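Long-range contacts in CELL WALL surface anchor family protein (Streptococcus pneumoniae, PDB 2WW8), which serves as the adhesin of the pneumococcal pilus, probably attaching the bacterium to host cells through an integrin-like domain: residues Ile160-Gly165 / Lys173-Asn178; Val223-Val228 / Ser266-Ala271; Lys289-Lys294 / Ile492-Arg497. All blocks are in the same frame, centred on the assembly; numbering follows the deposited sequence. Where two conformers were deposited one is given.

Interaction 1. Residues Ile160-Gly165 / Lys173-Asn178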
ATOM      1  N   ILE A 160      -0.021 -13.589  -7.466  1.00 18.97           N
ATOM      2  CA  ILE A 160       0.715 -12.720  -8.371  1.00 19.75           C
ATOM      3  C   ILE A 160      -0.314 -12.126  -9.305  1.00 20.13           C
ATOM      4  O   ILE A 160      -1.056 -12.903  -9.899  1.00 19.92           O
ATOM      5  CB  ILE A 160       1.639 -13.561  -9.298  1.00 20.74           C
ATOM      6  CG1 ILE A 160       2.808 -14.192  -8.551  1.00 23.15           C
ATOM      7  CG2 ILE A 160       2.197 -12.744 -10.427  1.00 22.75           C
ATOM      8  CD1 ILE A 160       3.497 -13.200  -7.588  1.00 24.09           C
ATOM      9  N   ILE A 161      -0.346 -10.802  -9.479  1.00 20.42           N
ATOM     10  CA  ILE A 161      -1.307 -10.106 -10.337  1.00 20.08           C
ATOM     11  C   ILE A 161      -0.673  -9.115 -11.319  1.00 20.26           C
ATOM     12  O   ILE A 161       0.420  -8.565 -11.097  1.00 20.35           O
ATOM     13  CB  ILE A 161      -2.359  -9.341  -9.539  1.00 19.63           C
ATOM     14  CG1 ILE A 161      -1.679  -8.219  -8.742  1.00 21.10           C
ATOM     15  CG2 ILE A 161      -3.172 -10.341  -8.694  1.00 20.51           C
ATOM     16  CD1 ILE A 161      -2.683  -7.253  -8.114  1.00 25.92           C
ATOM     17  N   LYS A 162      -1.404  -8.887 -12.407  1.00 19.12           N
ATOM     18  CA  LYS A 162      -0.983  -7.969 -13.454  1.00 18.19           C
ATOM     19  C   LYS A 162      -0.870  -6.538 -12.973  1.00 19.17           C
ATOM     20  O   LYS A 162      -1.690  -6.029 -12.177  1.00 20.08           O
ATOM     21  CB  LYS A 162      -1.937  -8.104 -14.650  1.00 18.45           C
ATOM     22  CG  LYS A 162      -1.891  -9.498 -15.261  1.00 20.12           C
ATOM     23  CD  LYS A 162      -2.944  -9.678 -16.390  1.00 21.59           C
ATOM     24  CE  LYS A 162      -3.310 -11.145 -16.554  1.00 23.54           C
ATOM     25  NZ  LYS A 162      -4.103 -11.335 -17.812  1.00 25.68           N
ATOM     26  N   VAL A 163       0.199  -5.892 -13.426  1.00 19.24           N
ATOM     27  CA  VAL A 163       0.519  -4.550 -12.949  1.00 20.05           C
ATOM     28  C   VAL A 163      -0.135  -3.562 -13.923  1.00 21.67           C
ATOM     29  O   VAL A 163       0.013  -3.700 -15.149  1.00 20.44           O
ATOM     30  CB  VAL A 163       2.037  -4.334 -12.923  1.00 21.33           C
ATOM     31  CG1 VAL A 163       2.352  -2.846 -12.684  1.00 19.65           C
ATOM     32  CG2 VAL A 163       2.749  -5.236 -11.871  1.00 16.30           C
ATOM     33  N   ASP A 164      -0.907  -2.616 -13.395  1.00 23.00           N
ATOM     34  CA  ASP A 164      -1.562  -1.606 -14.255  1.00 25.27           C
ATOM     35  C   ASP A 164      -0.512  -0.643 -14.814  1.00 24.43           C
ATOM     36  O   ASP A 164       0.394  -0.249 -14.073  1.00 24.27           O
ATOM     37  CB  ASP A 164      -2.577  -0.772 -13.476  1.00 26.61           C
ATOM     38  CG  ASP A 164      -3.750  -1.590 -12.977  1.00 32.88           C
ATOM     39  OD1 ASP A 164      -4.345  -2.325 -13.792  1.00 38.57           O
ATOM     40  OD2 ASP A 164      -4.103  -1.493 -11.775  1.00 42.00           O
ATOM     41  N   GLY A 165      -0.649  -0.279 -16.085  1.00 22.96           N
ATOM     42  CA  GLY A 165       0.339   0.489 -16.830  1.00 21.94           C
ATOM     43  C   GLY A 165       1.304  -0.382 -17.624  1.00 22.06           C
ATOM     44  O   GLY A 165       2.135   0.144 -18.371  1.00 21.92           O
ATOM     45  N   LYS A 173       2.916  -6.970 -19.302  1.00 18.44           N
ATOM     46  CA  LYS A 173       4.370  -7.126 -19.255  1.00 18.11           C
ATOM     47  C   LYS A 173       4.966  -7.290 -17.843  1.00 16.58           C
ATOM     48  O   LYS A 173       6.132  -7.681 -17.680  1.00 15.77           O
ATOM     49  CB  LYS A 173       5.021  -5.995 -20.056  1.00 18.06           C
ATOM     50  CG  LYS A 173       4.965  -6.271 -21.538  1.00 18.76           C
ATOM     51  CD  LYS A 173       5.381  -5.091 -22.393  1.00 19.00           C
ATOM     52  CE  LYS A 173       6.890  -4.929 -22.364  1.00 20.97           C
ATOM     53  NZ  LYS A 173       7.382  -4.054 -23.474  1.00 19.02           N
ATOM     54  N   ALA A 174       4.147  -7.055 -16.825  1.00 15.68           N
ATOM     55  CA  ALA A 174       4.655  -7.060 -15.454  1.00 15.57           C
ATOM     56  C   ALA A 174       3.604  -7.524 -14.462  1.00 15.27           C
ATOM     57  O   ALA A 174       2.401  -7.281 -14.683  1.00 15.85           O
ATOM     58  CB  ALA A 174       5.140  -5.675 -15.067  1.00 14.81           C
ATOM     59  N   LEU A 175       4.103  -8.154 -13.392  1.00 14.82           N
ATOM     60  CA  LEU A 175       3.327  -8.780 -12.299  1.00 15.69           C
ATOM     61  C   LEU A 175       3.868  -8.364 -10.929  1.00 16.44           C
ATOM     62  O   LEU A 175       5.096  -8.348 -10.700  1.00 18.15           O
ATOM     63  CB  LEU A 175       3.317 -10.326 -12.353  1.00 15.65           C
ATOM     64  CG  LEU A 175       2.953 -10.963 -13.718  1.00 16.30           C
ATOM     65  CD1 LEU A 175       3.268 -12.448 -13.756  1.00 22.90           C
ATOM     66  CD2 LEU A 175       1.497 -10.722 -14.124  1.00 18.11           C
ATOM     67  N   ASN A 176       2.932  -8.064 -10.032  1.00 15.25           N
ATOM     68  CA  ASN A 176       3.244  -7.774  -8.655  1.00 15.81           C
ATOM     69  C   ASN A 176       2.673  -8.897  -7.788  1.00 16.42           C
ATOM     70  O   ASN A 176       1.656  -9.513  -8.136  1.00 16.03           O
ATOM     71  CB  ASN A 176       2.613  -6.453  -8.216  1.00 15.52           C
ATOM     72  CG  ASN A 176       3.571  -5.271  -8.355  1.00 15.75           C
ATOM     73  OD1 ASN A 176       4.806  -5.427  -8.393  1.00 18.29           O
ATOM     74  ND2 ASN A 176       3.000  -4.066  -8.430  1.00 12.13           N
ATOM     75  N   PRO A 177       3.322  -9.122  -6.646  1.00 15.56           N
ATOM     76  CA  PRO A 177       2.720  -9.940  -5.610  1.00 15.86           C
ATOM     77  C   PRO A 177       1.469  -9.239  -5.132  1.00 16.86           C
ATOM     78  O   PRO A 177       1.405  -7.992  -5.127  1.00 16.36           O
ATOM     79  CB  PRO A 177       3.720  -9.882  -4.451  1.00 15.03           C
ATOM     80  CG  PRO A 177       4.718  -8.827  -4.818  1.00 15.41           C
ATOM     81  CD  PRO A 177       4.688  -8.653  -6.307  1.00 14.50           C
ATOM     82  N   ASN A 178       0.528 -10.060  -4.653  1.00 17.34           N
ATOM     83  CA  ASN A 178      -0.671  -9.539  -4.040  1.00 18.74           C
ATOM     84  C   ASN A 178      -1.164 -10.355  -2.851  1.00 20.17           C
ATOM     85  O   ASN A 178      -1.458 -11.540  -3.014  1.00 21.39           O
ATOM     86  CB  ASN A 178      -1.779  -9.443  -5.092  1.00 19.48           C
ATOM     87  CG  ASN A 178      -3.008  -8.718  -4.564  1.00 21.45           C
ATOM     88  OD1 ASN A 178      -2.920  -7.562  -4.158  1.00 25.59           O
ATOM     89  ND2 ASN A 178      -4.151  -9.393  -4.572  1.00 24.04           N
TER

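Interaction 2. Residues Val223-Val228 / Ser266-Ala271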
ATOM      1  N   VAL A 223       4.763 -13.305  33.610  1.00 29.18           N
ATOM      2  CA  VAL A 223       3.790 -12.590  34.401  1.00 23.03           C
ATOM      3  C   VAL A 223       3.217 -11.439  33.554  1.00 20.84           C
ATOM      4  O   VAL A 223       3.837 -10.381  33.483  1.00 17.66           O
ATOM      5  CB  VAL A 223       4.400 -12.128  35.767  1.00 24.10           C
ATOM      6  CG1 VAL A 223       3.448 -11.415  36.645  1.00 17.74           C
ATOM      7  CG2 VAL A 223       4.884 -13.345  36.581  1.00 24.50           C
ATOM      8  N   PRO A 224       2.017 -11.646  32.974  1.00 16.87           N
ATOM      9  CA  PRO A 224       1.378 -10.614  32.185  1.00 16.86           C
ATOM     10  C   PRO A 224       0.754  -9.598  33.143  1.00 14.72           C
ATOM     11  O   PRO A 224       0.785  -9.796  34.371  1.00 14.76           O
ATOM     12  CB  PRO A 224       0.354 -11.403  31.375  1.00 16.35           C
ATOM     13  CG  PRO A 224      -0.132 -12.380  32.372  1.00 14.80           C
ATOM     14  CD  PRO A 224       1.152 -12.837  33.064  1.00 16.75           C
ATOM     15  N   LEU A 225       0.233  -8.522  32.559  1.00 13.70           N
ATOM     16  CA  LEU A 225      -0.414  -7.438  33.329  1.00 12.49           C
ATOM     17  C   LEU A 225      -1.923  -7.502  33.292  1.00 11.41           C
ATOM     18  O   LEU A 225      -2.495  -7.759  32.240  1.00 11.40           O
ATOM     19  CB  LEU A 225      -0.055  -6.084  32.712  1.00 10.98           C
ATOM     20  CG  LEU A 225       1.446  -5.804  32.553  1.00 14.20           C
ATOM     21  CD1 LEU A 225       1.593  -4.465  31.814  1.00 13.07           C
ATOM     22  CD2 LEU A 225       2.157  -5.741  33.921  1.00 12.98           C
ATOM     23  N   ASP A 226      -2.554  -7.239  34.436  1.00 13.52           N
ATOM     24  CA  ASP A 226      -3.986  -7.011  34.596  1.00 13.06           C
ATOM     25  C   ASP A 226      -4.114  -5.569  35.122  1.00 11.87           C
ATOM     26  O   ASP A 226      -3.723  -5.264  36.249  1.00 14.49           O
ATOM     27  CB  ASP A 226      -4.638  -8.004  35.607  1.00 10.49           C
ATOM     28  CG  ASP A 226      -4.979  -9.372  34.979  1.00 14.91           C
ATOM     29  OD1 ASP A 226      -5.211  -9.480  33.753  1.00 14.57           O
ATOM     30  OD2 ASP A 226      -4.946 -10.384  35.714  1.00 13.72           O
ATOM     31  N   VAL A 227      -4.685  -4.693  34.314  1.00 13.55           N
ATOM     32  CA  VAL A 227      -4.615  -3.264  34.541  1.00 11.59           C
ATOM     33  C   VAL A 227      -6.019  -2.646  34.611  1.00 12.60           C
ATOM     34  O   VAL A 227      -6.838  -2.869  33.737  1.00 13.00           O
ATOM     35  CB  VAL A 227      -3.826  -2.551  33.404  1.00 12.36           C
ATOM     36  CG1 VAL A 227      -3.690  -1.094  33.744  1.00  9.64           C
ATOM     37  CG2 VAL A 227      -2.413  -3.226  33.177  1.00  8.77           C
ATOM     38  N   VAL A 228      -6.282  -1.852  35.652  1.00 12.10           N
ATOM     39  CA  VAL A 228      -7.495  -1.026  35.639  1.00 12.86           C
ATOM     40  C   VAL A 228      -7.074   0.457  35.464  1.00 13.34           C
ATOM     41  O   VAL A 228      -6.153   0.958  36.125  1.00 12.89           O
ATOM     42  CB  VAL A 228      -8.246  -1.135  36.975  1.00 11.18           C
ATOM     43  CG1 VAL A 228      -9.508  -0.178  36.964  1.00 12.64           C
ATOM     44  CG2 VAL A 228      -8.653  -2.655  37.247  1.00 11.33           C
ATOM     45  N   SER A 266      -0.759  -9.231  23.564  1.00 13.36           N
ATOM     46  CA  SER A 266      -2.071  -9.890  23.685  1.00 14.38           C
ATOM     47  C   SER A 266      -2.320 -10.646  25.017  1.00 14.27           C
ATOM     48  O   SER A 266      -3.478 -10.980  25.309  1.00 16.63           O
ATOM     49  CB  SER A 266      -2.296 -10.831  22.464  1.00 12.65           C
ATOM     50  OG  SER A 266      -1.457 -11.993  22.583  1.00 16.05           O
ATOM     51  N   GLU A 267      -1.287 -10.932  25.817  1.00 13.77           N
ATOM     52  CA  GLU A 267      -1.546 -11.463  27.167  1.00 16.59           C
ATOM     53  C   GLU A 267      -2.068 -10.508  28.248  1.00 16.43           C
ATOM     54  O   GLU A 267      -2.620 -10.942  29.281  1.00 16.77           O
ATOM     55  CB  GLU A 267      -0.340 -12.194  27.743  1.00 17.75           C
ATOM     56  CG  GLU A 267       0.396 -13.061  26.764  1.00 23.65           C
ATOM     57  CD  GLU A 267       0.034 -14.473  27.027  1.00 38.80           C
ATOM     58  OE1 GLU A 267      -1.210 -14.664  26.998  1.00 40.01           O
ATOM     59  OE2 GLU A 267       0.961 -15.313  27.275  1.00 41.35           O
ATOM     60  N   ASN A 268      -1.949  -9.202  28.006  1.00 14.80           N
ATOM     61  CA  ASN A 268      -2.204  -8.231  29.059  1.00 14.15           C
ATOM     62  C   ASN A 268      -3.706  -8.001  28.990  1.00 13.08           C
ATOM     63  O   ASN A 268      -4.287  -8.268  27.966  1.00 13.81           O
ATOM     64  CB  ASN A 268      -1.425  -6.937  28.804  1.00 13.91           C
ATOM     65  CG  ASN A 268       0.076  -7.095  29.028  1.00 12.07           C
ATOM     66  OD1 ASN A 268       0.536  -8.022  29.694  1.00 10.58           O
ATOM     67  ND2 ASN A 268       0.839  -6.130  28.546  1.00  7.57           N
ATOM     68  N   ARG A 269      -4.340  -7.582  30.084  1.00 12.60           N
ATOM     69  CA  ARG A 269      -5.759  -7.313  30.029  1.00 12.65           C
ATOM     70  C   ARG A 269      -5.994  -5.937  30.651  1.00 11.01           C
ATOM     71  O   ARG A 269      -5.218  -5.528  31.514  1.00 11.48           O
ATOM     72  CB  ARG A 269      -6.549  -8.383  30.792  1.00 12.22           C
ATOM     73  CG  ARG A 269      -6.705  -9.733  30.063  1.00 14.39           C
ATOM     74  CD  ARG A 269      -6.767 -10.752  31.218  1.00 16.48           C
ATOM     75  NE  ARG A 269      -8.119 -11.016  31.644  1.00 16.59           N
ATOM     76  CZ  ARG A 269      -8.538 -11.267  32.885  1.00 19.38           C
ATOM     77  NH1 ARG A 269      -7.774 -11.268  33.957  1.00 12.29           N
ATOM     78  NH2 ARG A 269      -9.820 -11.524  33.070  1.00 23.61           N
ATOM     79  N   VAL A 270      -7.041  -5.228  30.212  1.00 12.05           N
ATOM     80  CA  VAL A 270      -7.370  -3.878  30.694  0.50 10.88           C
ATOM     81  C   VAL A 270      -8.876  -3.740  30.970  1.00 11.98           C
ATOM     82  O   VAL A 270      -9.712  -4.382  30.286  1.00 12.11           O
ATOM     83  CB  VAL A 270      -6.935  -2.777  29.648  0.50 11.16           C
ATOM     84  CG1 VAL A 270      -5.446  -2.664  29.616  0.50 14.97           C
ATOM     85  CG2 VAL A 270      -7.491  -3.009  28.251  0.50  2.97           C
ATOM     86  N   ALA A 271      -9.208  -2.879  31.917  1.00 10.06           N
ATOM     87  CA  ALA A 271     -10.578  -2.468  32.194  1.00 13.67           C
ATOM     88  C   ALA A 271     -10.518  -0.952  32.435  1.00 12.84           C
ATOM     89  O   ALA A 271      -9.448  -0.418  32.638  1.00 14.59           O
ATOM     90  CB  ALA A 271     -11.030  -3.170  33.478  1.00 12.09           C
TER

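Interaction 3. Residues Lys289-Lys294 / Ile492-Arg497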
ATOM      1  N   LYS A 289     -28.595  17.493  46.548  1.00 13.39           N
ATOM      2  CA  LYS A 289     -27.952  18.796  46.567  1.00 13.54           C
ATOM      3  C   LYS A 289     -28.721  19.754  47.485  1.00 15.02           C
ATOM      4  O   LYS A 289     -29.819  19.413  47.934  1.00 16.72           O
ATOM      5  CB  LYS A 289     -28.008  19.358  45.150  1.00 13.87           C
ATOM      6  CG  LYS A 289     -27.142  18.627  44.156  1.00 16.27           C
ATOM      7  CD  LYS A 289     -25.673  18.783  44.398  1.00 18.98           C
ATOM      8  CE  LYS A 289     -24.984  17.812  43.431  1.00 19.80           C
ATOM      9  NZ  LYS A 289     -23.473  18.043  43.443  1.00 23.17           N
ATOM     10  N   GLY A 290     -28.127  20.909  47.788  1.00 15.20           N
ATOM     11  CA  GLY A 290     -28.858  21.935  48.512  1.00 15.73           C
ATOM     12  C   GLY A 290     -28.345  22.034  49.947  1.00 16.11           C
ATOM     13  O   GLY A 290     -27.458  21.273  50.430  1.00 14.56           O
ATOM     14  N   VAL A 291     -28.937  23.019  50.601  1.00 14.01           N
ATOM     15  CA  VAL A 291     -28.610  23.390  51.983  1.00 14.66           C
ATOM     16  C   VAL A 291     -29.842  23.118  52.838  1.00 14.21           C
ATOM     17  O   VAL A 291     -30.713  22.341  52.439  1.00 14.13           O
ATOM     18  CB  VAL A 291     -28.157  24.820  52.030  1.00 16.01           C
ATOM     19  CG1 VAL A 291     -26.774  24.918  51.374  1.00 17.04           C
ATOM     20  CG2 VAL A 291     -29.241  25.791  51.429  1.00 12.57           C
ATOM     21  N   ALA A 292     -29.887  23.684  54.039  1.00 13.12           N
ATOM     22  CA  ALA A 292     -31.008  23.380  54.914  1.00 11.50           C
ATOM     23  C   ALA A 292     -31.306  24.627  55.754  1.00 11.71           C
ATOM     24  O   ALA A 292     -30.430  25.472  55.925  1.00 11.20           O
ATOM     25  CB  ALA A 292     -30.653  22.172  55.821  1.00 11.38           C
ATOM     26  N   ASP A 293     -32.507  24.733  56.299  1.00 11.04           N
ATOM     27  CA  ASP A 293     -32.732  25.818  57.227  1.00 12.58           C
ATOM     28  C   ASP A 293     -32.243  25.372  58.622  1.00 14.00           C
ATOM     29  O   ASP A 293     -31.701  24.271  58.785  1.00 12.43           O
ATOM     30  CB  ASP A 293     -34.197  26.272  57.266  1.00 13.02           C
ATOM     31  CG  ASP A 293     -35.175  25.259  57.895  1.00 14.04           C
ATOM     32  OD1 ASP A 293     -34.742  24.237  58.482  1.00 14.73           O
ATOM     33  OD2 ASP A 293     -36.394  25.543  57.782  1.00 13.27           O
ATOM     34  N   LYS A 294     -32.399  26.232  59.625  1.00 12.02           N
ATOM     35  CA  LYS A 294     -31.864  25.856  60.944  1.00 16.11           C
ATOM     36  C   LYS A 294     -32.542  24.646  61.664  1.00 16.82           C
ATOM     37  O   LYS A 294     -31.970  24.156  62.626  1.00 17.64           O
ATOM     38  CB  LYS A 294     -31.807  27.075  61.883  1.00 14.65           C
ATOM     39  CG  LYS A 294     -30.720  28.121  61.497  1.00 18.27           C
ATOM     40  CD  LYS A 294     -30.983  29.534  62.152  1.00 26.02           C
ATOM     41  CE  LYS A 294     -30.441  29.781  63.598  1.00 33.98           C
ATOM     42  NZ  LYS A 294     -29.002  29.389  63.660  1.00 41.31           N
ATOM     43  N   ILE A 492     -34.689  33.118  55.111  1.00  7.96           N
ATOM     44  CA  ILE A 492     -34.493  31.837  55.737  1.00 10.81           C
ATOM     45  C   ILE A 492     -32.978  31.731  55.971  1.00 11.39           C
ATOM     46  O   ILE A 492     -32.203  31.736  54.997  1.00  9.58           O
ATOM     47  CB  ILE A 492     -34.969  30.649  54.820  1.00 10.88           C
ATOM     48  CG1 ILE A 492     -36.492  30.750  54.566  1.00  9.79           C
ATOM     49  CG2 ILE A 492     -34.540  29.307  55.499  1.00 10.39           C
ATOM     50  CD1 ILE A 492     -37.019  29.771  53.447  1.00  9.77           C
ATOM     51  N   TRP A 493     -32.583  31.678  57.243  1.00 10.90           N
ATOM     52  CA  TRP A 493     -31.149  31.499  57.496  1.00 12.60           C
ATOM     53  C   TRP A 493     -30.684  30.165  56.965  1.00 12.06           C
ATOM     54  O   TRP A 493     -31.351  29.146  57.206  1.00 12.75           O
ATOM     55  CB  TRP A 493     -30.870  31.492  58.999  1.00 10.74           C
ATOM     56  CG  TRP A 493     -31.033  32.823  59.690  1.00 16.67           C
ATOM     57  CD1 TRP A 493     -31.902  33.108  60.725  1.00 13.30           C
ATOM     58  CD2 TRP A 493     -30.305  34.033  59.427  1.00 13.76           C
ATOM     59  NE1 TRP A 493     -31.747  34.414  61.103  1.00 13.07           N
ATOM     60  CE2 TRP A 493     -30.789  35.010  60.319  1.00 12.77           C
ATOM     61  CE3 TRP A 493     -29.312  34.385  58.514  1.00 15.24           C
ATOM     62  CZ2 TRP A 493     -30.288  36.326  60.349  1.00 13.40           C
ATOM     63  CZ3 TRP A 493     -28.797  35.703  58.541  1.00 17.15           C
ATOM     64  CH2 TRP A 493     -29.298  36.664  59.461  1.00 13.57           C
ATOM     65  N   LEU A 494     -29.542  30.150  56.268  1.00 11.58           N
ATOM     66  CA  LEU A 494     -29.004  28.929  55.700  1.00 12.32           C
ATOM     67  C   LEU A 494     -27.882  28.234  56.481  1.00 14.43           C
ATOM     68  O   LEU A 494     -26.959  28.906  56.982  1.00 13.47           O
ATOM     69  CB  LEU A 494     -28.480  29.166  54.277  1.00 13.37           C
ATOM     70  CG  LEU A 494     -29.452  29.810  53.282  1.00 12.52           C
ATOM     71  CD1 LEU A 494     -28.747  30.181  51.988  1.00 11.91           C
ATOM     72  CD2 LEU A 494     -30.736  28.935  53.063  1.00 12.56           C
ATOM     73  N   ASN A 495     -27.939  26.906  56.475  1.00 12.99           N
ATOM     74  CA  ASN A 495     -26.912  26.082  57.107  1.00 14.34           C
ATOM     75  C   ASN A 495     -26.524  25.054  56.057  1.00 13.87           C
ATOM     76  O   ASN A 495     -27.339  24.702  55.184  1.00 12.88           O
ATOM     77  CB  ASN A 495     -27.429  25.285  58.325  1.00 12.75           C
ATOM     78  CG  ASN A 495     -27.513  26.078  59.605  1.00 15.53           C
ATOM     79  OD1 ASN A 495     -27.157  27.250  59.708  1.00 17.90           O
ATOM     80  ND2 ASN A 495     -27.991  25.394  60.638  1.00 18.01           N
ATOM     81  N   TRP A 496     -25.278  24.561  56.109  1.00 12.89           N
ATOM     82  CA  TRP A 496     -24.952  23.374  55.262  1.00 12.76           C
ATOM     83  C   TRP A 496     -25.784  22.134  55.744  1.00 13.59           C
ATOM     84  O   TRP A 496     -26.019  21.981  56.963  1.00 14.59           O
ATOM     85  CB  TRP A 496     -23.451  23.022  55.453  1.00 13.03           C
ATOM     86  CG  TRP A 496     -22.588  24.140  55.081  1.00 14.04           C
ATOM     87  CD1 TRP A 496     -21.868  24.935  55.922  1.00 13.72           C
ATOM     88  CD2 TRP A 496     -22.354  24.641  53.748  1.00 12.15           C
ATOM     89  NE1 TRP A 496     -21.230  25.908  55.213  1.00 13.55           N
ATOM     90  CE2 TRP A 496     -21.490  25.740  53.877  1.00 15.37           C
ATOM     91  CE3 TRP A 496     -22.796  24.262  52.470  1.00 17.00           C
ATOM     92  CZ2 TRP A 496     -21.038  26.489  52.780  1.00 17.75           C
ATOM     93  CZ3 TRP A 496     -22.352  24.997  51.373  1.00 19.33           C
ATOM     94  CH2 TRP A 496     -21.478  26.099  51.543  1.00 18.33           C
ATOM     95  N   ARG A 497     -26.261  21.283  54.839  1.00 13.27           N
ATOM     96  CA  ARG A 497     -26.988  20.071  55.244  1.00 13.58           C
ATOM     97  C   ARG A 497     -26.078  19.058  55.965  1.00 15.71           C
ATOM     98  O   ARG A 497     -24.838  19.086  55.774  1.00 13.89           O
ATOM     99  CB  ARG A 497     -27.761  19.478  54.035  1.00 15.77           C
ATOM    100  CG  ARG A 497     -26.948  18.633  53.097  1.00 17.21           C
ATOM    101  CD  ARG A 497     -27.843  18.120  51.947  1.00 12.46           C
ATOM    102  NE  ARG A 497     -27.224  17.052  51.162  1.00 16.04           N
ATOM    103  CZ  ARG A 497     -26.485  17.256  50.081  1.00 16.37           C
ATOM    104  NH1 ARG A 497     -26.251  18.501  49.671  1.00 15.91           N
ATOM    105  NH2 ARG A 497     -25.930  16.221  49.436  1.00 17.92           N
TER
HETATM  106  O   HOH W   1     -25.222  21.832  52.028  1.00 18.42           O
HETATM  107  O   HOH W   2     -33.233  28.754  59.089  1.00 14.49           O

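Interaction 1. Residues Ile160-Gly165 / Lys173-Asn178
Strand residues 160-162 run antiparallel to 174-178, their short axes 137° apart, and I161 and N176 form the hydrogen-bonded pair at the centre. I161 N reaches N176 O at 2.7 Å and N176 N returns to I161 O, both donors lying nearly along the C=O axes of their acceptors. V163 N, just past the last strand residue K162, adds a third bond to A174 O, but enters from above the carbonyl plane, 35° out of it. On one face I160 and L175 cross at about a right angle. I160 CG2, anti to its backbone N, presses on L175 CB at 3.3 Å, tighter than normal van der Waals contact. L175 CD2 turns the other way, lying alongside K162 CG at 3.8 Å. The opposite face begins with I161, whose CG1 takes the crowded position between N and carbonyl carbon (chi1 64°) and so carries CD1 to N178 CB at 3.8 Å. V163 sends CG2 over the backbone of the partner, 3.4 Å from N176 N, where it also meets the N176 amide carbon. That amide is held from beyond the pair, its OD1 accepting from I193 N on the adjacent strand 187-196. Joined by a short connection that includes strand 167-168, the two segments make a beta-hairpin, the simplest antiparallel unit of an all-beta region.

Interaction 2. Residues Val223-Val228 / Ser266-Ala271
The segments run parallel and in step, the axes of 225-228 and 269-271 being 4.8 Å apart and only 11° from alignment. R269 sits between L225 and V227 in the bonding pattern: its N gives to L225 O at 2.8 Å, its O takes V227 N, and A271 N then binds V227 O. The pattern is extended by a side chain at the strand entrance. N268 lies beside L225, pointing the same way, and its OD1 accepts L225 N at 2.9 Å in a nearly straight bond (170°) that arrives from above the amide plane. N268 ND2 is tied to I262 O, so the amide ties the end of helix 247-263 to the start of strand 225-232. On the face of D226 and R269 the two charged side chains also lie side by side. The R269 chain bends at chi2 and chi3, bringing NH1 to D226 OD1 at 3.1 Å in a salt bridge; the carboxylate and guanidinium planes stand 71° apart, and OD1 is met from above its plane. R375 makes a second salt bridge to D226 OD1, S378 binds OD2, and Q373 O takes R269 NH1, so the buried carboxylate probably stays ionised. V228 and A271 pack against helix 359-373, V227 and V270 against helix 247-263. Two parallel strands linked through the latter helix form a beta-alpha-beta crossover, consistent with an integrin I-like (von Willebrand factor A) domain, whose magnesium ion is held by S234, S236 and D387, just past strands 225-232 and 379-386, as in a metal-ion-dependent adhesion site.

Interaction 3. Residues Lys289-Lys294 / Ile492-Arg497
Two bonds between A292 and N495 hold the backbones together, A292 N to N495 O at 3.0 Å and N495 N to A292 O at 2.9 Å, and the side chains spread from this antiparallel pair. The most elaborate is R497. Its CG occupies the crowded position between backbone N and carbonyl carbon (chi1 82°), after which the chain is extended to NE and passes along G290. NH1 reaches G290 O at 3.1 Å, in the guanidinium plane and on a carbonyl lone pair. The same carbonyl takes a second bond from a water that in turn accepts from R497 N. D444 OD2 adds a salt bridge to R497 NH1, and D444 O accepts K289 NZ. V291 splits its branches: CG2, in the crowded position, meets L494 CD2 at 3.8 Å, while CG1 approaches W496 CE3 obliquely at 4.2 Å. At the other end D293 CB rests on I492 CG2, 3.5 Å away. The D293 carboxylate points elsewhere (chi1 69°), to K297 N and A481 N. K294 runs alongside W493, bending at chi3 and chi4, and lays CD against W493 CB at 3.7 Å; a second water accepts from K294 N and donates to W493 O. Strand 489-496 lies between strand 284-292 and strand 461-467, which contributes F465 against L494 and P462 and A464 against W493, while L299 of strand 298-299 touches both V291 and L494.

How the interactions relate
Along the chain the contacts come in series, each closing before the next opens, and none touches another. Interaction 1 belongs to an antiparallel beta region, interaction 2 to the five-stranded parallel sheet with its flanking helices, and interaction 3 to a separate antiparallel sheet. Centres lie about 44 Å apart between interactions 1 and 2, about 48 Å between 2 and 3, and about 80 Å between 1 and 3, as expected of an elongated molecule. Strand 284-292 leaves the core between strands 269-275 and 379-386, and strand 489-496 between 379-386 and 533-539; interaction 3 thus joins two excursions from the parallel sheet, with core elements in between.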